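Local coordinates for protein geranyltranstransferase (Campylobacter jejuni, PDB 3NPK) that probably catalyses the condensation of geranyl diphosphate with isopentenyl diphosphate, giving farnesyl diphosphate and pyrophosphate in isoprenoid biosynthesis, at residues 7-12 with 61-66; 33-38 with 69-74; 116-121 with 133-138. One frame throughout, in Å; residues are numbered along the deposited sequence.

Contact 1 of 3, residues 7-12 with 61-66; sequences ELFIHH and QALDVA
In the all-helical fold of the polyprenyl synthetase (isoprenoid synthase) family, the N-terminal helix 5-14 lies across the first half of the long helix 59-80. The short segments cross at -72°, with their axes 10.2 Å apart at the closest point. Leu63 is the centre of the contact. Leu63 CB sits squarely over one face of the His12 imidazole, 3.5 Å from the ring centroid, a CH-pi contact. Its CG is anti to the carbonyl carbon, and this carries both methyls towards helix 5-14. There Leu63 CD2 meets Leu8 CD2 at 3.9 Å, the two leucines crossing at about a right angle. On the inner side the packing is tight and buried. The Phe9 ring reaches past Leu63, with Phe9 CE1 3.7 Å from Ala66 CB. Leu63 O lies near the ring plane, at the ring edge. Phe9 also touches Gln45 and Leu48 of helix 42-54, and meets His41 edge-to-face, so this end joins three helices. The outer side is more open and polar. His12 and Asp64 are partly exposed there, as is Leu8, packed on Leu63. His12 has CG anti to its backbone N (chi1 -171°), which swings the ring across to helix 59-80. Asp64 points its CB away from helix 5-14, but its carboxylate turns back to the ring. The two form a His-carboxylate hydrogen bond, which would probably favour the charged imidazole. His12 NE2 donates to Asp64 OD1 at 2.8 Å, bent to 144° at the hydrogen; OD1 lies in the ring plane but is met from above the carboxylate plane.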
loop_
_atom_site.group_PDB
_atom_site.type_symbol
_atom_site.label_atom_id
_atom_site.label_comp_id
_atom_site.label_asym_id
_atom_site.label_seq_id
_atom_site.Cartn_x
_atom_site.Cartn_y
_atom_site.Cartn_z
ATOM N N GLU A 7 -23.567 -12.552 -1.951
ATOM C CA GLU A 7 -24.161 -11.645 -2.925
ATOM C C GLU A 7 -24.077 -10.192 -2.458
ATOM O O GLU A 7 -23.831 -9.285 -3.256
ATOM C CB GLU A 7 -25.604 -12.047 -3.235
ATOM C CG GLU A 7 -25.691 -13.371 -3.980
ATOM C CD GLU A 7 -24.731 -13.442 -5.173
ATOM O OE1 GLU A 7 -24.689 -12.480 -5.981
ATOM O OE2 GLU A 7 -24.016 -14.461 -5.303
ATOM N N LEU A 8 -24.254 -9.980 -1.154
ATOM C CA LEU A 8 -24.133 -8.648 -0.587
ATOM C C LEU A 8 -22.762 -8.068 -0.899
ATOM O O LEU A 8 -22.645 -6.925 -1.347
ATOM C CB LEU A 8 -24.351 -8.691 0.922
ATOM C CG LEU A 8 -24.314 -7.349 1.650
ATOM C CD1 LEU A 8 -25.554 -6.534 1.338
ATOM C CD2 LEU A 8 -24.191 -7.568 3.153
ATOM N N PHE A 9 -21.712 -8.849 -0.654
ATOM C CA PHE A 9 -20.362 -8.363 -0.948
ATOM C C PHE A 9 -20.080 -8.150 -2.457
ATOM O O PHE A 9 -19.482 -7.141 -2.855
ATOM C CB PHE A 9 -19.270 -9.254 -0.359
ATOM C CG PHE A 9 -17.913 -8.703 -0.616
ATOM C CD1 PHE A 9 -17.518 -7.524 0.017
ATOM C CD2 PHE A 9 -17.076 -9.266 -1.577
ATOM C CE1 PHE A 9 -16.290 -6.940 -0.253
ATOM C CE2 PHE A 9 -15.837 -8.693 -1.850
ATOM C CZ PHE A 9 -15.438 -7.531 -1.182
ATOM N N ILE A 10 -20.512 -9.084 -3.297
ATOM C CA ILE A 10 -20.335 -8.888 -4.733
ATOM C C ILE A 10 -21.002 -7.592 -5.209
ATOM O O ILE A 10 -20.424 -6.834 -5.985
ATOM C CB ILE A 10 -20.883 -10.076 -5.525
ATOM C CG1 ILE A 10 -19.988 -11.297 -5.281
ATOM C CG2 ILE A 10 -20.931 -9.740 -7.026
ATOM C CD1 ILE A 10 -20.577 -12.596 -5.766
ATOM N N HIS A 11 -22.222 -7.342 -4.746
ATOM C CA HIS A 11 -22.930 -6.128 -5.122
ATOM C C HIS A 11 -22.151 -4.893 -4.633
ATOM O O HIS A 11 -22.019 -3.898 -5.352
ATOM C CB HIS A 11 -24.342 -6.176 -4.537
ATOM C CG HIS A 11 -25.191 -4.998 -4.890
ATOM N ND1 HIS A 11 -25.844 -4.885 -6.099
ATOM C CD2 HIS A 11 -25.519 -3.893 -4.179
ATOM C CE1 HIS A 11 -26.526 -3.753 -6.124
ATOM N NE2 HIS A 11 -26.345 -3.133 -4.971
ATOM N N HIS A 12 -21.599 -4.973 -3.426
ATOM C CA HIS A 12 -20.829 -3.856 -2.881
ATOM C C HIS A 12 -19.580 -3.593 -3.719
ATOM O O HIS A 12 -19.279 -2.451 -4.054
ATOM C CB HIS A 12 -20.453 -4.133 -1.425
ATOM C CG HIS A 12 -19.853 -2.960 -0.718
ATOM N ND1 HIS A 12 -20.611 -1.905 -0.259
ATOM C CD2 HIS A 12 -18.567 -2.669 -0.397
ATOM C CE1 HIS A 12 -19.823 -1.028 0.339
ATOM N NE2 HIS A 12 -18.576 -1.461 0.261
ATOM N N GLN A 61 -21.617 -1.394 7.236
ATOM C CA GLN A 61 -20.442 -0.557 7.426
ATOM C C GLN A 61 -19.176 -1.389 7.240
ATOM O O GLN A 61 -18.144 -0.870 6.795
ATOM C CB GLN A 61 -20.481 0.055 8.829
ATOM C CG GLN A 61 -21.646 1.042 9.005
ATOM C CD GLN A 61 -22.940 0.418 9.517
ATOM O OE1 GLN A 61 -23.179 -0.781 9.391
ATOM N NE2 GLN A 61 -23.800 1.254 10.078
ATOM N N ALA A 62 -19.269 -2.679 7.570
ATOM C CA ALA A 62 -18.138 -3.598 7.438
ATOM C C ALA A 62 -17.791 -3.925 5.999
ATOM O O ALA A 62 -16.701 -4.433 5.741
ATOM C CB ALA A 62 -18.407 -4.895 8.211
ATOM N N LEU A 63 -18.725 -3.707 5.076
ATOM C CA LEU A 63 -18.469 -4.069 3.693
ATOM C C LEU A 63 -17.232 -3.364 3.145
ATOM O O LEU A 63 -16.496 -3.956 2.351
ATOM C CB LEU A 63 -19.688 -3.763 2.816
ATOM C CG LEU A 63 -20.879 -4.696 3.037
ATOM C CD1 LEU A 63 -22.143 -4.087 2.442
ATOM C CD2 LEU A 63 -20.643 -6.104 2.504
ATOM N N ASP A 64 -16.998 -2.117 3.561
ATOM C CA ASP A 64 -15.815 -1.376 3.102
ATOM C C ASP A 64 -14.534 -2.024 3.629
ATOM O O ASP A 64 -13.493 -1.963 2.982
ATOM C CB ASP A 64 -15.834 0.081 3.570
ATOM C CG ASP A 64 -16.788 0.951 2.781
ATOM O OD1 ASP A 64 -17.185 0.567 1.654
ATOM O OD2 ASP A 64 -17.126 2.047 3.295
ATOM N N VAL A 65 -14.600 -2.634 4.809
ATOM C CA VAL A 65 -13.407 -3.259 5.381
ATOM C C VAL A 65 -13.132 -4.559 4.627
ATOM O O VAL A 65 -11.978 -4.867 4.301
ATOM C CB VAL A 65 -13.575 -3.508 6.913
ATOM C CG1 VAL A 65 -12.271 -4.006 7.517
ATOM C CG2 VAL A 65 -14.023 -2.226 7.606
ATOM N N ALA A 66 -14.188 -5.311 4.327
ATOM C CA ALA A 66 -14.064 -6.488 3.472
ATOM C C ALA A 66 -13.491 -6.101 2.109
ATOM O O ALA A 66 -12.664 -6.832 1.536
ATOM C CB ALA A 66 -15.426 -7.171 3.299
#

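Contact 2 of 3, residues 33-38 with 69-74; sequences LMLKAG and LEFIHT. With PPV (pyrophosphate), chain C.
The pyrophosphate pocket of the all-helical polyprenyl synthetase fold borders this buried contact between the end of helix 27-37 and the middle of helix 59-80. The segments cross at 112°. Gly38, with positive phi, is the first residue to leave the helical conformation; Gly39 and Lys40 of the pocket follow. Leu35 carries most of the packing. Its CG is anti to the carbonyl carbon. Leu35 CD1 rests 3.8 Å from Phe71 CE1, the two side chains crossing at about a right angle. Leu35 CD2 touches both Phe71 and Thr74, and is 3.5 Å from Thr74 OG1. Beside it, the CB of Met34, a selenomethionine, touches Thr74 CG2 at 3.8 Å, while the selenium end leads away. Thr74 OG1 and Met34 O both hydrogen-bond Arg92 NH1, so the two helices hold one arginine whose NH2 binds the pyrophosphate. This places Thr74 and Met34 in a second shell. His73, next to Thr74 on helix 59-80, belongs to the pocket itself. Thr74 CG2 is anti to its backbone N, which puts this methyl against both Met34 CB and Leu35 CD2, 3.9 Å from the latter.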
loop_
_atom_site.group_PDB
_atom_site.type_symbol
_atom_site.label_atom_id
_atom_site.label_comp_id
_atom_site.label_asym_id
_atom_site.label_seq_id
_atom_site.Cartn_x
_atom_site.Cartn_y
_atom_site.Cartn_z
ATOM N N LEU A 33 -10.644 -4.874 -13.789
ATOM C CA LEU A 33 -10.690 -6.151 -14.486
ATOM C C LEU A 33 -10.567 -7.359 -13.558
ATOM O O LEU A 33 -11.392 -8.267 -13.598
ATOM C CB LEU A 33 -9.589 -6.190 -15.549
ATOM C CG LEU A 33 -9.692 -7.284 -16.605
ATOM C CD1 LEU A 33 -10.964 -7.081 -17.433
ATOM C CD2 LEU A 33 -8.455 -7.278 -17.492
HETATM N N MSE A 34 -9.530 -7.386 -12.728
HETATM C CA MSE A 34 -9.311 -8.535 -11.858
HETATM C C MSE A 34 -10.272 -8.594 -10.688
HETATM O O MSE A 34 -10.571 -9.682 -10.185
HETATM C CB MSE A 34 -7.876 -8.577 -11.342
HETATM C CG MSE A 34 -6.919 -9.291 -12.242
HETATM SE SE MSE A 34 -7.415 -11.161 -12.720
HETATM C CE MSE A 34 -6.294 -11.275 -14.306
ATOM N N LEU A 35 -10.751 -7.433 -10.251
ATOM C CA LEU A 35 -11.726 -7.390 -9.169
ATOM C C LEU A 35 -13.047 -7.989 -9.612
ATOM O O LEU A 35 -13.711 -8.693 -8.847
ATOM C CB LEU A 35 -11.930 -5.951 -8.701
ATOM C CG LEU A 35 -10.729 -5.327 -7.983
ATOM C CD1 LEU A 35 -10.994 -3.839 -7.819
ATOM C CD2 LEU A 35 -10.525 -6.001 -6.621
ATOM N N LYS A 36 -13.426 -7.707 -10.856
ATOM C CA LYS A 36 -14.700 -8.171 -11.385
ATOM C C LYS A 36 -14.658 -9.591 -11.918
ATOM O O LYS A 36 -15.691 -10.267 -11.959
ATOM C CB LYS A 36 -15.168 -7.246 -12.505
ATOM C CG LYS A 36 -15.735 -5.937 -12.009
ATOM C CD LYS A 36 -16.647 -5.306 -13.061
ATOM C CE LYS A 36 -15.845 -4.554 -14.106
ATOM N NZ LYS A 36 -16.660 -4.212 -15.310
ATOM N N ALA A 37 -13.473 -10.037 -12.336
ATOM C CA ALA A 37 -13.336 -11.281 -13.107
ATOM C C ALA A 37 -13.696 -12.501 -12.281
ATOM O O ALA A 37 -14.243 -13.488 -12.791
ATOM C CB ALA A 37 -11.915 -11.420 -13.637
ATOM N N GLY A 38 -13.383 -12.448 -10.999
ATOM C CA GLY A 38 -13.635 -13.593 -10.159
ATOM C C GLY A 38 -13.040 -13.402 -8.794
ATOM O O GLY A 38 -12.663 -12.290 -8.414
ATOM N N LEU A 69 -9.734 -5.668 2.232
ATOM C CA LEU A 69 -9.092 -6.984 2.233
ATOM C C LEU A 69 -8.970 -7.549 0.833
ATOM O O LEU A 69 -7.906 -8.058 0.456
ATOM C CB LEU A 69 -9.868 -7.976 3.091
ATOM C CG LEU A 69 -9.579 -7.995 4.577
ATOM C CD1 LEU A 69 -10.694 -8.789 5.264
ATOM C CD2 LEU A 69 -8.204 -8.593 4.850
ATOM N N GLU A 70 -10.051 -7.452 0.059
ATOM C CA GLU A 70 -10.027 -7.995 -1.293
ATOM C C GLU A 70 -9.170 -7.142 -2.246
ATOM O O GLU A 70 -8.589 -7.681 -3.197
ATOM C CB GLU A 70 -11.450 -8.217 -1.816
ATOM C CG GLU A 70 -12.169 -9.281 -1.004
ATOM C CD GLU A 70 -11.599 -10.707 -1.171
ATOM O OE1 GLU A 70 -11.050 -11.057 -2.247
ATOM O OE2 GLU A 70 -11.725 -11.494 -0.213
ATOM N N PHE A 71 -9.055 -5.840 -1.975
ATOM C CA PHE A 71 -8.134 -5.004 -2.759
ATOM C C PHE A 71 -6.700 -5.476 -2.527
ATOM O O PHE A 71 -5.921 -5.590 -3.477
ATOM C CB PHE A 71 -8.238 -3.517 -2.389
ATOM C CG PHE A 71 -9.434 -2.789 -2.989
ATOM C CD1 PHE A 71 -10.415 -3.447 -3.717
ATOM C CD2 PHE A 71 -9.570 -1.432 -2.784
ATOM C CE1 PHE A 71 -11.505 -2.746 -4.246
ATOM C CE2 PHE A 71 -10.648 -0.720 -3.295
ATOM C CZ PHE A 71 -11.619 -1.382 -4.029
ATOM N N ILE A 72 -6.335 -5.711 -1.268
ATOM C CA ILE A 72 -4.993 -6.196 -0.961
ATOM C C ILE A 72 -4.782 -7.532 -1.623
ATOM O O ILE A 72 -3.753 -7.767 -2.247
ATOM C CB ILE A 72 -4.792 -6.384 0.561
ATOM C CG1 ILE A 72 -4.695 -5.014 1.237
ATOM C CG2 ILE A 72 -3.567 -7.307 0.866
ATOM C CD1 ILE A 72 -3.456 -4.230 0.844
ATOM N N HIS A 73 -5.744 -8.428 -1.467
ATOM C CA HIS A 73 -5.579 -9.760 -2.018
ATOM C C HIS A 73 -5.416 -9.705 -3.543
ATOM O O HIS A 73 -4.533 -10.358 -4.116
ATOM C CB HIS A 73 -6.745 -10.642 -1.588
ATOM C CG HIS A 73 -6.642 -12.038 -2.094
ATOM N ND1 HIS A 73 -7.602 -12.622 -2.889
ATOM C CD2 HIS A 73 -5.663 -12.957 -1.941
ATOM C CE1 HIS A 73 -7.232 -13.858 -3.180
ATOM N NE2 HIS A 73 -6.050 -14.078 -2.630
ATOM N N THR A 74 -6.276 -8.936 -4.203
ATOM C CA THR A 74 -6.185 -8.820 -5.658
ATOM C C THR A 74 -4.864 -8.194 -6.106
ATOM O O THR A 74 -4.252 -8.673 -7.080
ATOM C CB THR A 74 -7.400 -8.060 -6.222
ATOM O OG1 THR A 74 -8.566 -8.865 -6.040
ATOM C CG2 THR A 74 -7.239 -7.757 -7.718
HETATM O O11 PPV C . -5.801 -17.626 -3.974
HETATM P P1 PPV C . -7.437 -17.785 -3.831
HETATM O O21 PPV C . -7.890 -19.366 -3.849
HETATM O O31 PPV C . -7.899 -17.194 -2.575
HETATM O OPP PPV C . -8.050 -17.093 -5.187
HETATM P P2 PPV C . -9.396 -16.176 -5.365
HETATM O O12 PPV C . -9.418 -15.926 -6.995
HETATM O O22 PPV C . -9.196 -14.720 -4.668
HETATM O O32 PPV C . -10.613 -16.877 -4.922
#

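Contact 3 of 3, residues 116-121 with 133-138; sequences EAFLVL and KLIKTL
Leu121, Leu138 and Phe118 account for most of this buried contact, in which helices 103-122 and 128-142 of the all-helical polyprenyl synthetase fold form an antiparallel helical hairpin. The segments run at 161° to each other, with axes 10.5 Å apart. Leu121 gives up the most surface. Its first torsion, -127°, is far from a staggered position, and its two methyls spread over three residues of the opposite helix. Leu121 CD1 lies 3.7 Å from Ile135 CG1, the two side chains lying alongside and running opposite ways. The same Leu121 CD1 is 3.8 Å from Leu138 CD2. Leu121 CD2 turns to Leu134 and meets Leu134 CB at 3.8 Å, the side chains crossing at about a right angle. Leu138 has CG anti to the backbone N (chi1 -172°), so its CD2 is carried across against Phe118. Leu138 CD2 touches Phe118 CE1 at 4.0 Å and, more loosely, Ala117 CB at 4.3 Å. Phe118 has CG anti to the carbonyl carbon, and its ring lies obliquely against both neighbours. Phe118 CD1 is 3.9 Å from Ile135 CG2. The ring also stacks on Phe118 of the second subunit, and Ile135 packs on Ser122 of that subunit. Leu134 and Leu138 reach the other way, to Met185 of helix 164-189 and to helix 59-80. No hydrogen bond joins the two segments. Cohesion here therefore rests on close fit and on the exclusion of water, and the same apolar layer runs from the helical core to the dimer interface.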
loop_
_atom_site.group_PDB
_atom_site.type_symbol
_atom_site.label_atom_id
_atom_site.label_comp_id
_atom_site.label_asym_id
_atom_site.label_seq_id
_atom_site.Cartn_x
_atom_site.Cartn_y
_atom_site.Cartn_z
ATOM N N GLU A 116 -5.014 1.842 -2.282
ATOM C CA GLU A 116 -6.452 2.115 -2.215
ATOM C C GLU A 116 -7.132 1.345 -1.080
ATOM O O GLU A 116 -8.158 1.787 -0.551
ATOM C CB GLU A 116 -7.127 1.795 -3.546
ATOM C CG GLU A 116 -8.487 2.451 -3.730
ATOM C CD GLU A 116 -8.436 3.957 -3.984
ATOM O OE1 GLU A 116 -7.341 4.563 -4.002
ATOM O OE2 GLU A 116 -9.525 4.544 -4.164
ATOM N N ALA A 117 -6.562 0.209 -0.696
ATOM C CA ALA A 117 -7.124 -0.547 0.417
ATOM C C ALA A 117 -7.161 0.352 1.654
ATOM O O ALA A 117 -8.134 0.347 2.423
ATOM C CB ALA A 117 -6.296 -1.797 0.701
ATOM N N PHE A 118 -6.094 1.125 1.835
ATOM C CA PHE A 118 -6.024 2.020 2.981
ATOM C C PHE A 118 -6.919 3.244 2.854
ATOM O O PHE A 118 -7.465 3.716 3.857
ATOM C CB PHE A 118 -4.570 2.336 3.321
ATOM C CG PHE A 118 -3.825 1.108 3.687
ATOM C CD1 PHE A 118 -4.044 0.526 4.915
ATOM C CD2 PHE A 118 -3.031 0.434 2.758
ATOM C CE1 PHE A 118 -3.414 -0.664 5.257
ATOM C CE2 PHE A 118 -2.416 -0.761 3.084
ATOM C CZ PHE A 118 -2.616 -1.319 4.329
ATOM N N LEU A 119 -7.074 3.762 1.638
ATOM C CA LEU A 119 -8.035 4.841 1.423
ATOM C C LEU A 119 -9.449 4.375 1.778
ATOM O O LEU A 119 -10.174 5.054 2.502
ATOM C CB LEU A 119 -7.988 5.351 -0.023
ATOM C CG LEU A 119 -8.826 6.602 -0.308
ATOM C CD1 LEU A 119 -8.379 7.779 0.571
ATOM C CD2 LEU A 119 -8.707 6.976 -1.774
ATOM N N VAL A 120 -9.832 3.208 1.274
ATOM C CA VAL A 120 -11.168 2.676 1.532
ATOM C C VAL A 120 -11.363 2.416 3.022
ATOM O O VAL A 120 -12.400 2.765 3.601
ATOM C CB VAL A 120 -11.431 1.394 0.709
ATOM C CG1 VAL A 120 -12.662 0.649 1.242
ATOM C CG2 VAL A 120 -11.587 1.755 -0.759
ATOM N N LEU A 121 -10.364 1.823 3.669
ATOM C CA LEU A 121 -10.504 1.533 5.095
ATOM C C LEU A 121 -10.662 2.836 5.881
ATOM O O LEU A 121 -11.509 2.937 6.794
ATOM C CB LEU A 121 -9.270 0.783 5.590
ATOM C CG LEU A 121 -9.513 -0.513 6.328
ATOM C CD1 LEU A 121 -8.174 -1.138 6.784
ATOM C CD2 LEU A 121 -10.486 -0.261 7.446
ATOM N N LYS A 133 -7.215 0.685 14.455
ATOM C CA LYS A 133 -6.911 -0.720 14.757
ATOM C C LYS A 133 -6.940 -1.573 13.497
ATOM O O LYS A 133 -6.054 -2.405 13.295
ATOM C CB LYS A 133 -7.869 -1.285 15.798
ATOM C CG LYS A 133 -7.607 -0.685 17.162
ATOM C CD LYS A 133 -8.411 -1.346 18.258
ATOM C CE LYS A 133 -8.080 -0.680 19.596
ATOM N NZ LYS A 133 -8.408 0.769 19.586
ATOM N N LEU A 134 -7.960 -1.377 12.661
ATOM C CA LEU A 134 -8.083 -2.151 11.428
ATOM C C LEU A 134 -6.913 -1.910 10.481
ATOM O O LEU A 134 -6.429 -2.847 9.844
ATOM C CB LEU A 134 -9.391 -1.814 10.709
ATOM C CG LEU A 134 -10.677 -2.215 11.453
ATOM C CD1 LEU A 134 -11.898 -1.621 10.758
ATOM C CD2 LEU A 134 -10.781 -3.727 11.529
ATOM N N ILE A 135 -6.485 -0.659 10.369
ATOM C CA ILE A 135 -5.344 -0.322 9.511
ATOM C C ILE A 135 -4.051 -0.961 10.039
ATOM O O ILE A 135 -3.246 -1.480 9.260
ATOM C CB ILE A 135 -5.223 1.194 9.347
ATOM C CG1 ILE A 135 -6.413 1.678 8.496
ATOM C CG2 ILE A 135 -3.871 1.569 8.719
ATOM C CD1 ILE A 135 -6.664 3.167 8.573
ATOM N N LYS A 136 -3.862 -0.947 11.361
ATOM C CA LYS A 136 -2.711 -1.630 11.945
ATOM C C LYS A 136 -2.731 -3.106 11.611
ATOM O O LYS A 136 -1.705 -3.677 11.241
ATOM C CB LYS A 136 -2.676 -1.463 13.470
ATOM C CG LYS A 136 -2.380 -0.066 13.945
ATOM C CD LYS A 136 -2.478 0.038 15.471
ATOM C CE LYS A 136 -1.975 1.395 15.952
ATOM N NZ LYS A 136 -2.098 1.542 17.433
ATOM N N THR A 137 -3.897 -3.735 11.732
ATOM C CA THR A 137 -3.988 -5.169 11.470
ATOM C C THR A 137 -3.721 -5.483 9.998
ATOM O O THR A 137 -2.970 -6.415 9.654
ATOM C CB THR A 137 -5.351 -5.719 11.905
ATOM O OG1 THR A 137 -5.493 -5.491 13.318
ATOM C CG2 THR A 137 -5.458 -7.219 11.627
ATOM N N LEU A 138 -4.334 -4.707 9.116
ATOM C CA LEU A 138 -4.149 -4.978 7.693
ATOM C C LEU A 138 -2.718 -4.714 7.244
ATOM O O LEU A 138 -2.135 -5.529 6.521
ATOM C CB LEU A 138 -5.109 -4.147 6.851
ATOM C CG LEU A 138 -5.137 -4.498 5.357
ATOM C CD1 LEU A 138 -5.560 -5.951 5.138
ATOM C CD2 LEU A 138 -6.110 -3.544 4.646
#

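How the contacts relate
Along the chain, contact 1 opens at 7-12 and contact 2 at 33-38. Contact 1 closes first, at 61-66, over a mostly helical span. Contact 2 closes next, at 69-74, so the two cross. Both end on helix 59-80, one on its first half and one further along. There they touch, Phe9 CZ on Glu70 CG. Helices 5-14 and 27-37 are thus tied to one central helix. Contact 3 follows in series and closes a short hairpin, 116-121 with 133-138. It packs against Val65, Leu69, Phe71 and Ile72 of the same helix. Helix 59-80 therefore joins the N-terminal layer to the hairpin at the dimer interface.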